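Local coordinates for protein methyltransferase (Streptomyces regensis, PDB 5N5D) that probably transfers a methyl group from S-adenosylmethionine to a hydroxyl oxygen of a precursor in the biosynthesis of the antibiotic tomaymycin, at residues V90-E95 with D124-L129. Numbering follows the deposited sequence. Where two conformers were deposited one is given.
Sequences VTIEWE and DILPTL. With SAM (S-adenosylmethionine), chain H.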
loop_
_atom_site.group_PDB
_atom_site.type_symbol
_atom_site.label_atom_id
_atom_site.label_comp_id
_atom_site.label_asym_id
_atom_site.label_seq_id
_atom_site.Cartn_x
_atom_site.Cartn_y
_atom_site.Cartn_z
ATOM N N VAL A 90 -10.874 18.006 0.978
ATOM C CA VAL A 90 -10.495 19.293 0.414
ATOM C C VAL A 90 -9.577 18.988 -0.754
ATOM O O VAL A 90 -8.545 18.338 -0.574
ATOM C CB VAL A 90 -9.802 20.178 1.460
ATOM C CG1 VAL A 90 -9.409 21.523 0.857
ATOM C CG2 VAL A 90 -10.707 20.386 2.667
ATOM N N THR A 91 -9.949 19.423 -1.954
ATOM C CA THR A 91 -9.153 19.103 -3.130
ATOM C C THR A 91 -8.869 20.361 -3.940
ATOM O O THR A 91 -9.696 21.274 -4.012
ATOM C CB THR A 91 -9.842 18.021 -3.988
ATOM O OG1 THR A 91 -8.969 17.632 -5.053
ATOM C CG2 THR A 91 -11.190 18.504 -4.528
ATOM N N ILE A 92 -7.673 20.401 -4.530
ATOM C CA ILE A 92 -7.134 21.581 -5.200
ATOM C C ILE A 92 -6.805 21.240 -6.646
ATOM O O ILE A 92 -6.148 20.230 -6.921
ATOM C CB ILE A 92 -5.860 22.101 -4.505
ATOM C CG1 ILE A 92 -6.115 22.361 -3.022
ATOM C CG2 ILE A 92 -5.361 23.363 -5.215
ATOM C CD1 ILE A 92 -4.854 22.680 -2.227
ATOM N N GLU A 93 -7.187 22.133 -7.558
ATOM C CA GLU A 93 -6.918 21.962 -8.984
ATOM C C GLU A 93 -6.661 23.314 -9.635
ATOM O O GLU A 93 -7.436 24.254 -9.444
ATOM C CB GLU A 93 -8.096 21.260 -9.670
ATOM C CG GLU A 93 -8.019 21.223 -11.195
ATOM C CD GLU A 93 -6.742 20.592 -11.689
ATOM O OE1 GLU A 93 -6.381 19.505 -11.182
ATOM O OE2 GLU A 93 -6.087 21.184 -12.574
ATOM N N TRP A 94 -5.592 23.393 -10.432
ATOM C CA TRP A 94 -5.198 24.640 -11.082
ATOM C C TRP A 94 -6.086 24.998 -12.272
ATOM O O TRP A 94 -6.344 26.186 -12.505
ATOM C CB TRP A 94 -3.729 24.527 -11.511
ATOM C CG TRP A 94 -3.273 25.499 -12.551
ATOM C CD1 TRP A 94 -2.930 25.212 -13.842
ATOM C CD2 TRP A 94 -3.088 26.909 -12.391
ATOM N NE1 TRP A 94 -2.549 26.357 -14.496
ATOM C CE2 TRP A 94 -2.637 27.413 -13.628
ATOM C CE3 TRP A 94 -3.263 27.795 -11.326
ATOM C CZ2 TRP A 94 -2.361 28.765 -13.827
ATOM C CZ3 TRP A 94 -2.989 29.138 -11.527
ATOM C CH2 TRP A 94 -2.542 29.608 -12.766
ATOM N N GLU A 95 -6.570 24.010 -13.023
ATOM C CA GLU A 95 -7.335 24.258 -14.239
ATOM C C GLU A 95 -8.827 24.252 -13.916
ATOM O O GLU A 95 -9.373 23.224 -13.506
ATOM C CB GLU A 95 -7.006 23.200 -15.289
ATOM C CG GLU A 95 -7.503 23.513 -16.688
ATOM C CD GLU A 95 -6.828 24.729 -17.291
ATOM O OE1 GLU A 95 -7.521 25.741 -17.520
ATOM O OE2 GLU A 95 -5.603 24.673 -17.530
ATOM N N ASP A 124 -0.567 28.640 -3.539
ATOM C CA ASP A 124 -1.337 29.803 -3.109
ATOM C C ASP A 124 -2.493 29.405 -2.202
ATOM O O ASP A 124 -2.837 30.148 -1.277
ATOM C CB ASP A 124 -1.883 30.558 -4.326
ATOM C CG ASP A 124 -0.792 31.196 -5.170
ATOM O OD1 ASP A 124 0.299 31.479 -4.634
ATOM O OD2 ASP A 124 -1.037 31.435 -6.375
ATOM N N ILE A 125 -3.085 28.234 -2.442
ATOM C CA ILE A 125 -4.282 27.833 -1.710
ATOM C C ILE A 125 -3.923 27.205 -0.370
ATOM O O ILE A 125 -4.598 27.446 0.637
ATOM C CB ILE A 125 -5.120 26.880 -2.580
ATOM C CG1 ILE A 125 -5.724 27.655 -3.751
ATOM C CG2 ILE A 125 -6.215 26.206 -1.757
ATOM C CD1 ILE A 125 -6.021 26.808 -4.952
ATOM N N LEU A 126 -2.874 26.385 -0.333
ATOM C CA LEU A 126 -2.550 25.625 0.873
ATOM C C LEU A 126 -2.466 26.476 2.136
ATOM O O LEU A 126 -3.041 26.073 3.160
ATOM C CB LEU A 126 -1.247 24.849 0.628
ATOM C CG LEU A 126 -1.416 23.631 -0.294
ATOM C CD1 LEU A 126 -0.082 23.159 -0.871
ATOM C CD2 LEU A 126 -2.092 22.496 0.451
ATOM N N PRO A 127 -1.802 27.633 2.154
ATOM C CA PRO A 127 -1.783 28.414 3.405
ATOM C C PRO A 127 -3.163 28.816 3.890
ATOM O O PRO A 127 -3.352 28.997 5.101
ATOM C CB PRO A 127 -0.919 29.637 3.056
ATOM C CG PRO A 127 -0.751 29.623 1.584
ATOM C CD PRO A 127 -0.915 28.210 1.131
ATOM N N THR A 128 -4.143 28.950 2.988
ATOM C CA THR A 128 -5.495 29.338 3.380
ATOM C C THR A 128 -6.244 28.216 4.079
ATOM O O THR A 128 -7.328 28.461 4.623
ATOM C CB THR A 128 -6.321 29.787 2.168
ATOM O OG1 THR A 128 -6.773 28.643 1.427
ATOM C CG2 THR A 128 -5.510 30.702 1.253
ATOM N N LEU A 129 -5.701 27.004 4.069
ATOM C CA LEU A 129 -6.344 25.853 4.682
ATOM C C LEU A 129 -5.935 25.644 6.133
ATOM O O LEU A 129 -6.508 24.778 6.804
ATOM C CB LEU A 129 -6.025 24.590 3.874
ATOM C CG LEU A 129 -6.387 24.643 2.385
ATOM C CD1 LEU A 129 -6.098 23.301 1.743
ATOM C CD2 LEU A 129 -7.845 25.043 2.164
HETATM N N SAM H . -5.407 12.913 -8.751
HETATM C CA SAM H . -6.037 12.768 -10.079
HETATM C C SAM H . -6.596 11.319 -10.255
HETATM O O SAM H . -5.858 10.383 -9.874
HETATM O OXT SAM H . -7.730 11.191 -10.761
HETATM C CB SAM H . -5.023 13.084 -11.205
HETATM C CG SAM H . -4.273 14.386 -10.946
HETATM S SD SAM H . -3.269 14.745 -12.407
HETATM C CE SAM H . -1.976 13.576 -12.214
HETATM C "C5'" SAM H . -2.363 16.251 -11.915
HETATM C "C4'" SAM H . -3.265 17.463 -11.781
HETATM O "O4'" SAM H . -2.590 18.522 -11.067
HETATM C "C3'" SAM H . -3.739 18.058 -13.113
HETATM O "O3'" SAM H . -5.162 18.098 -13.133
HETATM C "C2'" SAM H . -3.081 19.447 -13.145
HETATM O "O2'" SAM H . -3.887 20.429 -13.785
HETATM C "C1'" SAM H . -2.956 19.748 -11.657
HETATM N N9 SAM H . -1.944 20.740 -11.316
HETATM C C8 SAM H . -0.704 20.893 -11.876
HETATM N N7 SAM H . 0.021 21.835 -11.321
HETATM C C5 SAM H . -0.801 22.336 -10.322
HETATM C C6 SAM H . -0.612 23.338 -9.353
HETATM N N6 SAM H . 0.515 24.052 -9.233
HETATM N N1 SAM H . -1.626 23.581 -8.492
HETATM C C2 SAM H . -2.750 22.866 -8.607
HETATM N N3 SAM H . -3.043 21.898 -9.481
HETATM C C4 SAM H . -2.018 21.676 -10.314
#
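Ile-125 meets Ile-92 first, the two side chains sliding past each other in opposite directions. In the conformer given here, Ile-125 CD1 sits 3.5 Å from Ile-92 CG2, while Ile-125 CG2 lies 3.8 Å from Ile-92 CD1, so in that conformer both branches of each isoleucine are engaged. One residue on, Leu-126 crosses Ile-92 at about a right angle, bringing Leu-126 CD2 to 3.9 Å from Ile-92 CD1; Leu-126 also touches Tyr-152 and Trp-155 of helix 149-158. Here the chain turns, and Ile-125 O takes two donors from Thr-128, the backbone N and OG1, the hydroxyl lying in the carbonyl plane on a lone pair. That turn delivers Leu-129, which reaches tip to tip toward Val-90: Val-90 CG1, anti to its own backbone N (chi1 180°), ends 3.9 Å from Leu-129 CD1. No hydrogen bond links the two segments; the contact is purely apolar and buried.

Thr-91 and Glu-93 turn to the other face of strand 88-93, where Thr-91 OG1 hydrogen-bonds Thr-70 OG1 and Glu-67 OE1. Glu-93, at the strand's end, turns its carboxylate to the cofactor ribose. Glu-93 OE1 accepts from O3' of SAM at 2.7 Å and Glu-93 OE2 from O2' of SAM at 2.6 Å, a two-pronged grip. Phe-71 N also bonds OE1, and Glu-95 N reaches Glu-93 OE2 on the anti side at 2.9 Å, fixing the carboxylate's rotation. An alanine in place of Glu-93 would probably leave both ribose hydroxyls without these acceptors and the amides of Phe-71 and Glu-95 without their carboxylate partner. Just past it, Trp-94 N lies 3.1 Å from SAM N3, on the adenine. An acidic residue at the C-terminal end of the second strand, clasping the ribose diol, is the hallmark of the Rossmann-like SAM-dependent methyltransferase fold.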